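Local coordinates for beta-1,4-exocellulase (Thermobifida fusca, PDB 4B4H), which cleaves beta-1,4 linkages in cellulose as a family 6 cellobiohydrolase, this chain being its catalytic domain, at residues A[261-266]-A[344-349]; A[230-235]-A[284-289]; A[64-69]-A[125-130]; A[15-20]-A[60-65]; A[139-144]-A[162-167]. One frame throughout, in Å; residues are numbered along the deposited sequence. Where two conformers were deposited one is given.

Contact 1. Residues A[261-266]-A[344-349]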
# COMPACT_ATOMS: atom_id res chain seq x y z
N ASP A 261 11.78 6.81 -7.28
CA ASP A 261 10.34 7.07 -7.18
C ASP A 261 9.49 5.88 -7.61
O ASP A 261 10.00 4.91 -8.17
CB ASP A 261 9.96 8.37 -7.91
CG ASP A 261 10.31 8.36 -9.39
OD1 ASP A 261 10.16 7.31 -10.06
OD2 ASP A 261 10.73 9.42 -9.88
N GLU A 262 8.19 5.95 -7.35
CA GLU A 262 7.28 4.83 -7.57
C GLU A 262 6.92 4.62 -9.04
O GLU A 262 6.75 3.49 -9.49
CB GLU A 262 6.01 5.00 -6.75
CG GLU A 262 6.20 4.81 -5.25
CD GLU A 262 6.70 3.42 -4.91
OE1 GLU A 262 5.93 2.46 -5.01
OE2 GLU A 262 7.89 3.27 -4.56
N LEU A 263 6.79 5.72 -9.78
CA LEU A 263 6.35 5.59 -11.15
C LEU A 263 7.37 4.85 -12.02
O LEU A 263 7.01 3.93 -12.75
CB LEU A 263 5.99 6.95 -11.74
CG LEU A 263 5.46 6.87 -13.18
CD1 LEU A 263 4.17 6.09 -13.30
CD2 LEU A 263 5.28 8.27 -13.76
N SER A 264 8.64 5.25 -11.92
CA SER A 264 9.69 4.55 -12.66
C SER A 264 9.66 3.08 -12.32
O SER A 264 9.75 2.22 -13.19
CB SER A 264 11.06 5.13 -12.33
OG SER A 264 11.33 5.03 -10.94
N PHE A 265 9.51 2.80 -11.02
CA PHE A 265 9.48 1.46 -10.47
C PHE A 265 8.35 0.59 -11.03
O PHE A 265 8.60 -0.46 -11.64
CB PHE A 265 9.46 1.54 -8.94
CG PHE A 265 9.15 0.23 -8.24
CD1 PHE A 265 10.05 -0.84 -8.29
CD2 PHE A 265 7.97 0.08 -7.54
CE1 PHE A 265 9.76 -2.02 -7.63
CE2 PHE A 265 7.67 -1.11 -6.88
CZ PHE A 265 8.57 -2.16 -6.93
N VAL A 266 7.10 1.00 -10.83
CA VAL A 266 5.97 0.18 -11.34
C VAL A 266 5.97 0.01 -12.87
O VAL A 266 5.50 -1.01 -13.37
CB VAL A 266 4.56 0.63 -10.84
CG1 VAL A 266 4.52 0.60 -9.32
CG2 VAL A 266 4.19 2.00 -11.38
N PRO A 344 1.77 6.01 -18.61
CA PRO A 344 1.89 4.71 -19.28
C PRO A 344 1.87 3.52 -18.29
O PRO A 344 2.70 3.47 -17.38
CB PRO A 344 3.25 4.81 -19.99
CG PRO A 344 3.39 6.27 -20.29
CD PRO A 344 2.65 7.03 -19.23
N GLY A 345 0.91 2.61 -18.48
CA GLY A 345 0.86 1.38 -17.69
C GLY A 345 0.22 1.43 -16.32
O GLY A 345 0.10 0.40 -15.66
N VAL A 346 -0.19 2.63 -15.89
CA VAL A 346 -0.87 2.85 -14.61
C VAL A 346 -2.38 3.00 -14.84
O VAL A 346 -2.82 3.89 -15.57
CB VAL A 346 -0.28 4.08 -13.88
CG1 VAL A 346 -1.03 4.37 -12.59
CG2 VAL A 346 1.21 3.91 -13.64
N ASP A 347 -3.18 2.10 -14.28
CA ASP A 347 -4.65 2.18 -14.32
C ASP A 347 -5.19 3.39 -13.56
O ASP A 347 -6.22 3.96 -13.93
CB ASP A 347 -5.31 0.91 -13.74
CG ASP A 347 -5.25 -0.28 -14.68
OD1 ASP A 347 -4.96 -0.13 -15.88
OD2 ASP A 347 -5.52 -1.42 -14.21
N ALA A 348 -4.50 3.77 -12.48
CA ALA A 348 -4.93 4.86 -11.63
C ALA A 348 -3.94 5.16 -10.52
O ALA A 348 -3.17 4.28 -10.09
CB ALA A 348 -6.27 4.55 -11.01
N TYR A 349 -3.98 6.41 -10.08
CA TYR A 349 -3.53 6.73 -8.74
C TYR A 349 -4.74 6.60 -7.82
O TYR A 349 -5.82 7.09 -8.15
CB TYR A 349 -2.93 8.13 -8.66
CG TYR A 349 -1.70 8.36 -9.53
CD1 TYR A 349 -0.85 7.32 -9.91
CD2 TYR A 349 -1.36 9.66 -9.93
CE1 TYR A 349 0.28 7.56 -10.70
CE2 TYR A 349 -0.24 9.91 -10.69
CZ TYR A 349 0.57 8.87 -11.09
OH TYR A 349 1.67 9.16 -11.86

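Contact 2. Residues A[230-235]-A[284-289]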
# COMPACT_ATOMS: atom_id res chain seq x y z
N SER A 230 6.35 6.81 -0.38
CA SER A 230 7.35 6.96 -1.43
C SER A 230 6.78 7.85 -2.53
O SER A 230 5.57 7.84 -2.77
CB SER A 230 7.81 5.60 -1.97
OG SER A 230 8.80 5.05 -1.10
N ALA A 231 7.64 8.67 -3.12
CA ALA A 231 7.23 9.68 -4.09
C ALA A 231 6.79 9.05 -5.41
O ALA A 231 7.44 8.10 -5.86
CB ALA A 231 8.36 10.68 -4.32
N THR A 232 5.71 9.56 -6.01
CA THR A 232 5.28 9.12 -7.34
C THR A 232 6.36 9.43 -8.37
O THR A 232 6.88 8.52 -9.02
CB THR A 232 3.96 9.78 -7.76
OG1 THR A 232 2.94 9.51 -6.80
CG2 THR A 232 3.51 9.22 -9.09
N VAL A 233 6.69 10.72 -8.49
CA VAL A 233 7.87 11.18 -9.23
C VAL A 233 8.69 12.08 -8.29
O VAL A 233 8.13 12.83 -7.52
CB VAL A 233 7.52 11.94 -10.53
CG1 VAL A 233 8.79 12.36 -11.27
CG2 VAL A 233 6.62 11.11 -11.45
N GLU A 234 10.02 11.96 -8.33
CA GLU A 234 10.89 12.95 -7.71
C GLU A 234 11.25 13.99 -8.77
O GLU A 234 12.02 13.70 -9.67
CB GLU A 234 12.15 12.29 -7.15
CG GLU A 234 11.94 11.54 -5.83
CD GLU A 234 11.93 12.43 -4.60
OE1 GLU A 234 11.97 13.68 -4.73
OE2 GLU A 234 11.87 11.88 -3.48
N PRO A 235 10.68 15.21 -8.66
CA PRO A 235 10.84 16.20 -9.73
C PRO A 235 12.28 16.66 -9.95
O PRO A 235 12.67 16.94 -11.09
CB PRO A 235 9.96 17.38 -9.25
CG PRO A 235 9.03 16.79 -8.26
CD PRO A 235 9.83 15.72 -7.57
N MET A 284 -1.06 -0.93 -13.54
CA MET A 284 -0.49 -0.74 -12.21
C MET A 284 -1.25 0.35 -11.45
O MET A 284 -1.75 1.29 -12.04
CB MET A 284 1.00 -0.37 -12.29
CG MET A 284 1.86 -1.28 -13.16
SD MET A 284 1.91 -3.01 -12.64
CE MET A 284 3.28 -2.93 -11.48
N LEU A 285 -1.31 0.24 -10.13
CA LEU A 285 -1.82 1.33 -9.29
C LEU A 285 -0.69 1.86 -8.41
O LEU A 285 0.23 1.11 -8.08
CB LEU A 285 -2.97 0.86 -8.40
CG LEU A 285 -4.19 0.22 -9.06
CD1 LEU A 285 -5.17 -0.29 -8.00
CD2 LEU A 285 -4.85 1.20 -10.04
N ILE A 286 -0.74 3.15 -8.08
CA ILE A 286 0.08 3.72 -6.99
C ILE A 286 -0.82 4.44 -5.99
O ILE A 286 -1.64 5.27 -6.38
CB ILE A 286 1.14 4.74 -7.46
CG1 ILE A 286 1.98 4.21 -8.65
CG2 ILE A 286 2.02 5.15 -6.27
CD1 ILE A 286 2.72 5.32 -9.40
N ASP A 287 -0.65 4.14 -4.71
CA ASP A 287 -1.39 4.82 -3.66
C ASP A 287 -0.70 6.13 -3.33
O ASP A 287 0.41 6.11 -2.80
CB ASP A 287 -1.43 3.94 -2.40
CG ASP A 287 -2.26 4.54 -1.27
OD1 ASP A 287 -2.83 5.65 -1.39
OD2 ASP A 287 -2.31 3.87 -0.21
N THR A 288 -1.39 7.23 -3.64
CA THR A 288 -0.87 8.59 -3.48
C THR A 288 -1.55 9.33 -2.33
O THR A 288 -1.49 10.56 -2.26
CB THR A 288 -1.19 9.37 -4.76
OG1 THR A 288 -2.58 9.21 -5.03
CG2 THR A 288 -0.34 8.85 -5.92
N SER A 289 -2.18 8.57 -1.44
CA SER A 289 -2.91 9.12 -0.29
C SER A 289 -2.05 10.06 0.55
O SER A 289 -2.52 11.09 1.04
CB SER A 289 -3.45 8.00 0.61
OG SER A 289 -2.41 7.16 1.10

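Contact 3. Residues A[64-69]-A[125-130]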
# COMPACT_ATOMS: atom_id res chain seq x y z
N GLU A 64 -23.60 -2.13 -0.65
CA GLU A 64 -24.92 -1.53 -0.80
C GLU A 64 -24.83 -0.02 -0.99
O GLU A 64 -25.53 0.54 -1.84
CB GLU A 64 -25.81 -1.87 0.41
CG GLU A 64 -26.25 -3.33 0.42
CD GLU A 64 -27.32 -3.64 1.45
OE1 GLU A 64 -27.47 -2.87 2.42
OE2 GLU A 64 -28.01 -4.67 1.29
N GLU A 65 -23.98 0.63 -0.20
CA GLU A 65 -23.77 2.07 -0.35
C GLU A 65 -23.16 2.39 -1.71
O GLU A 65 -23.56 3.36 -2.38
CB GLU A 65 -22.94 2.63 0.82
CG GLU A 65 -22.63 4.12 0.76
CD GLU A 65 -23.85 5.03 0.89
OE1 GLU A 65 -24.98 4.53 1.09
OE2 GLU A 65 -23.69 6.27 0.80
N ALA A 66 -22.18 1.59 -2.14
CA ALA A 66 -21.58 1.79 -3.46
C ALA A 66 -22.61 1.69 -4.61
O ALA A 66 -22.58 2.48 -5.57
CB ALA A 66 -20.43 0.82 -3.70
N VAL A 67 -23.52 0.72 -4.50
CA VAL A 67 -24.60 0.51 -5.47
C VAL A 67 -25.49 1.76 -5.51
O VAL A 67 -25.77 2.30 -6.59
CB VAL A 67 -25.42 -0.76 -5.14
CG1 VAL A 67 -26.75 -0.78 -5.86
CG2 VAL A 67 -24.62 -2.00 -5.51
N ARG A 68 -25.88 2.24 -4.34
CA ARG A 68 -26.68 3.45 -4.24
C ARG A 68 -25.98 4.64 -4.89
O ARG A 68 -26.59 5.37 -5.67
CB ARG A 68 -27.02 3.73 -2.78
CG ARG A 68 -27.91 4.94 -2.54
CD ARG A 68 -28.26 5.05 -1.06
NE ARG A 68 -29.25 4.05 -0.68
CZ ARG A 68 -28.98 2.87 -0.11
NH1 ARG A 68 -27.72 2.52 0.16
NH2 ARG A 68 -29.97 2.04 0.18
N GLN A 69 -24.68 4.82 -4.61
CA GLN A 69 -23.93 5.94 -5.19
C GLN A 69 -23.75 5.85 -6.70
O GLN A 69 -23.50 6.87 -7.35
CB GLN A 69 -22.54 6.07 -4.53
CG GLN A 69 -22.56 6.47 -3.07
CD GLN A 69 -21.17 6.47 -2.45
OE1 GLN A 69 -20.15 6.50 -3.14
NE2 GLN A 69 -21.14 6.40 -1.13
N GLU A 125 -24.07 -5.20 -12.80
CA GLU A 125 -23.01 -5.17 -13.81
C GLU A 125 -22.08 -3.96 -13.69
O GLU A 125 -20.89 -4.06 -13.96
CB GLU A 125 -23.61 -5.21 -15.23
CG GLU A 125 -22.56 -5.35 -16.33
CD GLU A 125 -21.84 -6.69 -16.27
OE1 GLU A 125 -22.52 -7.73 -16.24
OE2 GLU A 125 -20.58 -6.69 -16.26
N ASN A 126 -22.65 -2.83 -13.30
CA ASN A 126 -21.88 -1.59 -13.30
C ASN A 126 -21.11 -1.32 -12.01
O ASN A 126 -20.54 -0.24 -11.85
CB ASN A 126 -22.78 -0.40 -13.69
CG ASN A 126 -22.87 -0.19 -15.21
OD1 ASN A 126 -21.98 -0.58 -15.96
ND2 ASN A 126 -23.95 0.45 -15.66
N LEU A 127 -21.09 -2.28 -11.08
CA LEU A 127 -20.23 -2.18 -9.90
C LEU A 127 -18.90 -2.87 -10.16
O LEU A 127 -18.87 -4.03 -10.58
CB LEU A 127 -20.90 -2.78 -8.66
CG LEU A 127 -20.10 -2.68 -7.35
CD1 LEU A 127 -19.90 -1.24 -6.93
CD2 LEU A 127 -20.78 -3.50 -6.28
N ARG A 128 -17.81 -2.16 -9.90
CA ARG A 128 -16.47 -2.73 -10.08
C ARG A 128 -15.84 -2.79 -8.70
O ARG A 128 -15.77 -1.77 -8.00
CB ARG A 128 -15.67 -1.85 -11.05
CG ARG A 128 -16.13 -1.96 -12.49
CD ARG A 128 -16.14 -0.60 -13.14
NE ARG A 128 -16.77 -0.62 -14.46
CZ ARG A 128 -16.46 0.24 -15.43
NH1 ARG A 128 -15.53 1.17 -15.23
NH2 ARG A 128 -17.08 0.17 -16.60
N ILE A 129 -15.45 -3.99 -8.28
CA ILE A 129 -14.79 -4.16 -6.99
C ILE A 129 -13.33 -4.39 -7.30
O ILE A 129 -12.98 -5.41 -7.87
CB ILE A 129 -15.36 -5.37 -6.21
CG1 ILE A 129 -16.87 -5.23 -6.02
CG2 ILE A 129 -14.68 -5.52 -4.85
CD1 ILE A 129 -17.50 -6.41 -5.30
N VAL A 130 -12.49 -3.42 -6.94
CA VAL A 130 -11.04 -3.55 -7.05
C VAL A 130 -10.58 -4.04 -5.68
O VAL A 130 -10.85 -3.39 -4.69
CB VAL A 130 -10.39 -2.19 -7.38
CG1 VAL A 130 -8.88 -2.28 -7.25
CG2 VAL A 130 -10.77 -1.74 -8.78

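Contact 4. Residues A[15-20]-A[60-65]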
# COMPACT_ATOMS: atom_id res chain seq x y z
N ASN A 15 -16.51 6.65 1.10
CA ASN A 15 -16.84 5.94 2.33
C ASN A 15 -17.44 6.93 3.32
O ASN A 15 -16.74 7.84 3.77
CB ASN A 15 -15.58 5.28 2.91
CG ASN A 15 -15.84 4.56 4.23
OD1 ASN A 15 -16.93 4.66 4.80
ND2 ASN A 15 -14.84 3.84 4.71
N PRO A 16 -18.74 6.76 3.63
CA PRO A 16 -19.42 7.75 4.47
C PRO A 16 -18.78 7.85 5.85
O PRO A 16 -18.70 8.93 6.42
CB PRO A 16 -20.85 7.20 4.61
CG PRO A 16 -20.98 6.12 3.58
CD PRO A 16 -19.59 5.59 3.38
N VAL A 17 -18.33 6.71 6.38
CA VAL A 17 -17.64 6.65 7.66
C VAL A 17 -16.40 7.56 7.65
O VAL A 17 -16.29 8.50 8.46
CB VAL A 17 -17.24 5.20 8.04
CG1 VAL A 17 -16.61 5.14 9.42
CG2 VAL A 17 -18.46 4.29 7.99
N TRP A 18 -15.47 7.29 6.73
CA TRP A 18 -14.27 8.12 6.60
C TRP A 18 -14.59 9.57 6.33
O TRP A 18 -14.03 10.47 6.95
CB TRP A 18 -13.33 7.58 5.52
CG TRP A 18 -12.13 8.49 5.33
CD1 TRP A 18 -10.98 8.56 6.11
CD2 TRP A 18 -11.97 9.56 4.33
NE1 TRP A 18 -10.14 9.56 5.66
CE2 TRP A 18 -10.67 10.19 4.60
CE3 TRP A 18 -12.74 10.03 3.27
CZ2 TRP A 18 -10.19 11.23 3.83
CZ3 TRP A 18 -12.24 11.09 2.51
CH2 TRP A 18 -10.99 11.66 2.78
N SER A 19 -15.52 9.80 5.40
CA SER A 19 -15.88 11.16 5.02
C SER A 19 -16.29 12.04 6.21
O SER A 19 -15.95 13.23 6.25
CB SER A 19 -16.99 11.15 3.97
OG SER A 19 -17.28 12.48 3.56
N ALA A 20 -17.01 11.44 7.16
CA ALA A 20 -17.54 12.17 8.31
C ALA A 20 -16.43 12.62 9.27
O ALA A 20 -16.56 13.66 9.92
CB ALA A 20 -18.58 11.34 9.05
N ARG A 60 -20.95 -5.95 3.25
CA ARG A 60 -22.27 -5.88 2.62
C ARG A 60 -22.80 -4.44 2.68
O ARG A 60 -23.27 -3.91 1.69
CB ARG A 60 -23.24 -6.86 3.29
CG ARG A 60 -24.68 -6.73 2.80
CD ARG A 60 -25.54 -7.88 3.27
NE ARG A 60 -26.94 -7.67 2.93
CZ ARG A 60 -27.75 -6.84 3.59
NH1 ARG A 60 -27.28 -6.17 4.63
NH2 ARG A 60 -29.01 -6.69 3.22
N ASP A 61 -22.68 -3.83 3.86
CA ASP A 61 -23.05 -2.42 4.07
C ASP A 61 -22.35 -1.44 3.12
O ASP A 61 -23.01 -0.58 2.54
CB ASP A 61 -22.78 -1.98 5.52
CG ASP A 61 -23.84 -2.46 6.50
OD1 ASP A 61 -25.03 -2.60 6.11
OD2 ASP A 61 -23.48 -2.68 7.69
N HIS A 62 -21.03 -1.55 2.98
CA HIS A 62 -20.30 -0.69 2.04
C HIS A 62 -20.67 -0.95 0.60
O HIS A 62 -20.70 -0.02 -0.22
CB HIS A 62 -18.79 -0.84 2.17
CG HIS A 62 -18.21 -0.17 3.39
ND1 HIS A 62 -18.08 1.17 3.49
CD2 HIS A 62 -17.71 -0.71 4.58
CE1 HIS A 62 -17.51 1.48 4.67
NE2 HIS A 62 -17.30 0.33 5.35
N LEU A 63 -20.92 -2.21 0.26
CA LEU A 63 -21.26 -2.54 -1.13
C LEU A 63 -22.63 -2.02 -1.55
O LEU A 63 -22.79 -1.51 -2.67
CB LEU A 63 -21.13 -4.04 -1.37
CG LEU A 63 -19.70 -4.59 -1.23
CD1 LEU A 63 -19.75 -6.10 -1.41
CD2 LEU A 63 -18.74 -3.95 -2.22
N GLU A 64 -23.60 -2.13 -0.65
CA GLU A 64 -24.92 -1.53 -0.80
C GLU A 64 -24.83 -0.02 -0.99
O GLU A 64 -25.53 0.54 -1.84
CB GLU A 64 -25.81 -1.87 0.41
CG GLU A 64 -26.25 -3.33 0.42
CD GLU A 64 -27.32 -3.64 1.45
OE1 GLU A 64 -27.47 -2.87 2.42
OE2 GLU A 64 -28.01 -4.67 1.29
N GLU A 65 -23.98 0.63 -0.20
CA GLU A 65 -23.77 2.07 -0.35
C GLU A 65 -23.16 2.39 -1.71
O GLU A 65 -23.56 3.36 -2.38
CB GLU A 65 -22.94 2.63 0.82
CG GLU A 65 -22.63 4.12 0.76
CD GLU A 65 -23.85 5.03 0.89
OE1 GLU A 65 -24.98 4.53 1.09
OE2 GLU A 65 -23.69 6.27 0.80

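Contact 5. Residues A[139-144]-A[162-167]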
# COMPACT_ATOMS: atom_id res chain seq x y z
N PRO A 139 6.85 -9.84 -0.59
CA PRO A 139 8.26 -9.41 -0.70
C PRO A 139 9.10 -9.67 0.57
O PRO A 139 10.33 -9.69 0.49
CB PRO A 139 8.14 -7.90 -1.02
CG PRO A 139 6.77 -7.77 -1.66
CD PRO A 139 5.92 -8.73 -0.87
N ASN A 140 8.45 -9.93 1.70
CA ASN A 140 9.16 -10.36 2.91
C ASN A 140 9.91 -11.67 2.68
O ASN A 140 10.98 -11.88 3.25
CB ASN A 140 8.22 -10.51 4.09
CG ASN A 140 7.73 -9.18 4.62
OD1 ASN A 140 8.47 -8.41 5.22
ND2 ASN A 140 6.45 -8.91 4.42
N LEU A 141 9.35 -12.54 1.84
CA LEU A 141 9.95 -13.85 1.55
C LEU A 141 11.14 -13.77 0.61
O LEU A 141 11.82 -14.77 0.39
CB LEU A 141 8.90 -14.84 1.04
CG LEU A 141 7.63 -14.91 1.89
CD1 LEU A 141 6.65 -15.89 1.28
CD2 LEU A 141 7.90 -15.27 3.34
N VAL A 142 11.37 -12.58 0.05
CA VAL A 142 12.56 -12.28 -0.77
C VAL A 142 13.67 -11.71 0.12
O VAL A 142 14.81 -12.16 0.06
CB VAL A 142 12.23 -11.27 -1.90
CG1 VAL A 142 13.49 -10.93 -2.70
CG2 VAL A 142 11.13 -11.79 -2.81
N THR A 143 13.30 -10.74 0.95
CA THR A 143 14.27 -9.83 1.58
C THR A 143 14.50 -10.07 3.08
O THR A 143 15.55 -9.70 3.62
CB THR A 143 13.81 -8.38 1.44
OG1 THR A 143 12.60 -8.20 2.19
CG2 THR A 143 13.56 -8.02 -0.03
N ASN A 144 13.51 -10.65 3.74
CA ASN A 144 13.57 -10.80 5.20
C ASN A 144 13.69 -12.25 5.70
O ASN A 144 13.29 -12.56 6.82
CB ASN A 144 12.38 -10.07 5.84
CG ASN A 144 12.44 -8.56 5.66
OD1 ASN A 144 13.52 -7.97 5.64
ND2 ASN A 144 11.29 -7.92 5.53
N GLY A 162 2.70 -20.39 3.39
CA GLY A 162 1.44 -19.81 3.91
C GLY A 162 1.06 -18.56 3.15
O GLY A 162 -0.10 -18.40 2.81
N TYR A 163 2.02 -17.66 2.96
CA TYR A 163 1.82 -16.48 2.11
C TYR A 163 1.52 -16.82 0.66
O TYR A 163 0.54 -16.33 0.10
CB TYR A 163 3.04 -15.56 2.14
CG TYR A 163 3.21 -14.68 3.36
CD1 TYR A 163 2.50 -14.91 4.56
CD2 TYR A 163 4.12 -13.64 3.32
CE1 TYR A 163 2.69 -14.08 5.66
CE2 TYR A 163 4.32 -12.82 4.42
CZ TYR A 163 3.60 -13.04 5.59
OH TYR A 163 3.81 -12.21 6.66
N VAL A 164 2.35 -17.67 0.05
CA VAL A 164 2.19 -18.00 -1.36
C VAL A 164 0.82 -18.66 -1.60
O VAL A 164 0.06 -18.25 -2.48
CB VAL A 164 3.36 -18.88 -1.87
CG1 VAL A 164 3.10 -19.41 -3.28
CG2 VAL A 164 4.67 -18.12 -1.82
N ASN A 165 0.50 -19.67 -0.80
CA ASN A 165 -0.76 -20.40 -0.95
C ASN A 165 -1.99 -19.60 -0.52
O ASN A 165 -3.05 -19.75 -1.12
CB ASN A 165 -0.71 -21.72 -0.19
CG ASN A 165 0.19 -22.74 -0.85
OD1 ASN A 165 0.43 -22.70 -2.06
ND2 ASN A 165 0.69 -23.69 -0.06
N GLY A 166 -1.85 -18.78 0.52
CA GLY A 166 -2.92 -17.89 0.96
C GLY A 166 -3.29 -16.93 -0.16
O GLY A 166 -4.45 -16.88 -0.56
N VAL A 167 -2.29 -16.20 -0.65
CA VAL A 167 -2.47 -15.27 -1.76
C VAL A 167 -3.08 -15.95 -2.99
O VAL A 167 -4.02 -15.40 -3.58
CB VAL A 167 -1.14 -14.56 -2.12
CG1 VAL A 167 -1.26 -13.85 -3.45
CG2 VAL A 167 -0.74 -13.59 -1.02

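Contact 1. Residues A[261-266]-A[344-349]
In the alpha/beta barrel of this family 6 catalytic domain, Leu263 and Val266 at the start of helix 262-276 pack against Val346 on strand 346-350. One methyl of the strand takes both neighbours. Val346 CG2 lies 3.7 Å from Leu263 CD1 and 4.2 Å from Val266 CG2. The side chains of Val266 and Val346 cross at about a right angle. Leu263 has its CG anti to the backbone N (chi1 -178°), which carries both methyls over to the strand. Its CD1 serves Val346, while CD2 lies 4.2 Å from Tyr349 OH, at the phenol end of the ring. Strands 283-287 and 346-350 run parallel as neighbours in the barrel wall, and the helix lies against them. Val266 also touches Met284, and Tyr349 also touches Ile286, both on strand 283-287. The short helical and strand segments run closer to antiparallel than to crossed, with 153° between their directions. The first helical turn is capped by Asp261. Its OD1 accepts from Ser264 N at 3.2 Å and from Ser264 OG at 2.7 Å. The two donors come from opposite faces of the carboxylate plane. Asp261 OD2 is bonded to Glu234 N, so both oxygens are held, which probably restrains the carboxylate from turning. Glu262 faces other partners, with OE1 bonded to Ser224 OG and OE2 to His189 N.

Contact 2. Residues A[230-235]-A[284-289]
Thr232 brings both branches of its side chain to the end of strand 283-287, and each meets a different residue. The apolar contact is methyl to methyl. Thr232 CG2 lies 4.0 Å from Ile286 CD1, and the two side chains pass at a slant. Ile286 has an extended outer chain (chi2 162°), which carries CD1 out to the Thr232 methyl. The second contact is mixed in kind. Thr232 OG1 lies 3.5 Å from Thr288 CG2, a hydroxyl against a methyl. The two hydroxyls do not bond to each other. Thr232 OG1 is hydrogen-bonded to Asn291 ND2, and Thr288 OG1 to Glu336 O. The polar bonds within 284-289 shape the strand end. Asp287 OD1 accepts from Ser289 N at 3.0 Å, which makes an Asx turn, and from Ser289 OG at 2.9 Å. Both donors approach from the same face, nearly 40° above the carboxylate plane. Asp287 OD1 also meets Val352 N, and OD2 meets Ala227 N and Lys353 N, so this one carboxylate ties its own turn to two other loops. Nearby, Ser230 OG is bonded to ND1 of His188, a predicted substrate-binding residue. Each threonine hydroxyl finds its bond outside the two segments, even though Thr232 OG1 lies against a methyl of Thr288, so the contact across is carried by van der Waals packing.

Contact 3. Residues A[64-69]-A[125-130]
A chi1 of -178° extends Leu127 away from its own backbone N, and a chi2 of 64° then spreads its two methyls over Ala66 and Val67 of helix 59-70. CD1 lies 3.9 Å from Ala66 CB. CD2 lies 4.2 Å from Val67 CG2. On the helix side, Val67 CG2 stands opposite the carbonyl carbon and beside the backbone N, where the leucine can reach it. The Val67 and Leu127 side chains meet at about a right angle. The small Ala66 brings the helix backbone near the strand, and the CA atoms of Val67 and Leu127 are 6.8 Å apart. The contact itself is wholly apolar. Polar bonds lie on another flank of the helix, around Glu65. Gln69 NE2 donates to Glu65 OE2 over 3.2 Å in a nearly straight bond (172°), with the acceptor in the plane of the amide. The bond reaches the anti side of the carboxylate. A second bond joins Gln69 NE2 to Val14 O. Arg68 NH1 forms a long, weak ion pair with Glu65 OE1. In the barrel, strand 127-133 lies between strands 75-81 and 180-185, parallel to both. Ala66 also touches Leu75 of the former. Val67 rests in addition on Phe121 of helix 103-121, whose Met118 meets Ile129, so Leu127 packs where two helices cover the sheet.

Contact 4. Residues A[15-20]-A[60-65]
Asn15 sets its amide against the edge of the His62 ring, with the two planes 87° apart. Asn15 OD1 lies near the ring plane, 3.2 Å from His62 CE1. The extended chi1 of Asn15 (178°) brings the amide there. The same oxygen caps helix 16-24 through a weak bond from Val17 N at 2.9 Å. The imidazole is hydrogen-bonded elsewhere, between ND1 and Tyr13 OH. With an alanine here in place of Asn15, Val17 N is likely to lose its weak capping bond, and a gap would probably open beside the CE1 edge of His62. Pro16 and Glu65 slide past each other in opposite directions, with Pro16 CG 3.8 Å from Glu65 CG and 3.9 Å from Glu65 OE2. This places the contact close to Glu357, predicted to bind substrate, about 6 Å from Asn15 between the side chains. Asn15 and His62 both touch Val38 of strand 38-40. His62 also packs on Ile77 of strand 75-81, while Leu63, next along helix 59-70, meets Ile117 of helix 103-121.

Contact 5. Residues A[139-144]-A[162-167]
Leu141 points its CB at Tyr163, the second residue of helix 162-175. From there CG, set beside the backbone N (chi1 -48°), lies 4.0 Å from Tyr163 CD2. At the tip both methyls lie by the ring. Leu141 CD2 is 4.1 Å from Tyr163 CD2, while Leu141 CD1 also touches Tyr163 CB at 3.7 Å and Val164 CG2 at 4.3 Å. Cut back to an alanine here, the Leu141 side chain would probably leave a gap beside the ring, and Tyr163 and Val164 would lose this apolar contact. The far end of the tyrosine is held by its hydroxyl, which bonds to Gly86 O and Cys89 N. Asn140 ND2 stands near the plane of the Tyr163 ring, at its edge, but bonds to Asp136 OD1 and Ser137 O. The amide oxygen of Asn140 is also engaged: OD1 accepts from Asn144 ND2 at 2.9 Å, in the carbonyl plane on a lone pair. Asp136 is the predicted proton donor, so the bond from Asn140 is consistent with a second-shell role in positioning it. The arrangement lies beside the predicted active site of the family 6 barrel, where the short helix after strand 127-133 rests on helix 162-175.

In the fold
From the N terminus, contact 4 closes first, bringing helix 16-24 to helix 59-70. Contact 3 starts on that same helix, sharing Glu64 and Glu65, and closes on strand 127-133. The two are linked by packing of Leu63 on Ile129. Contact 5 follows in series. It closes a short loop between helices 140-143 and 162-175, just after strand 127-133. Contacts 2 and 1 come last, and they cross: 261-266 lies between the two segments of contact 2, and 284-289 between those of contact 1. They join through backbone bonds and neighbouring strands 283-287 and 346-350. Contacts 1, 2 and 3 all reach the barrel sheet.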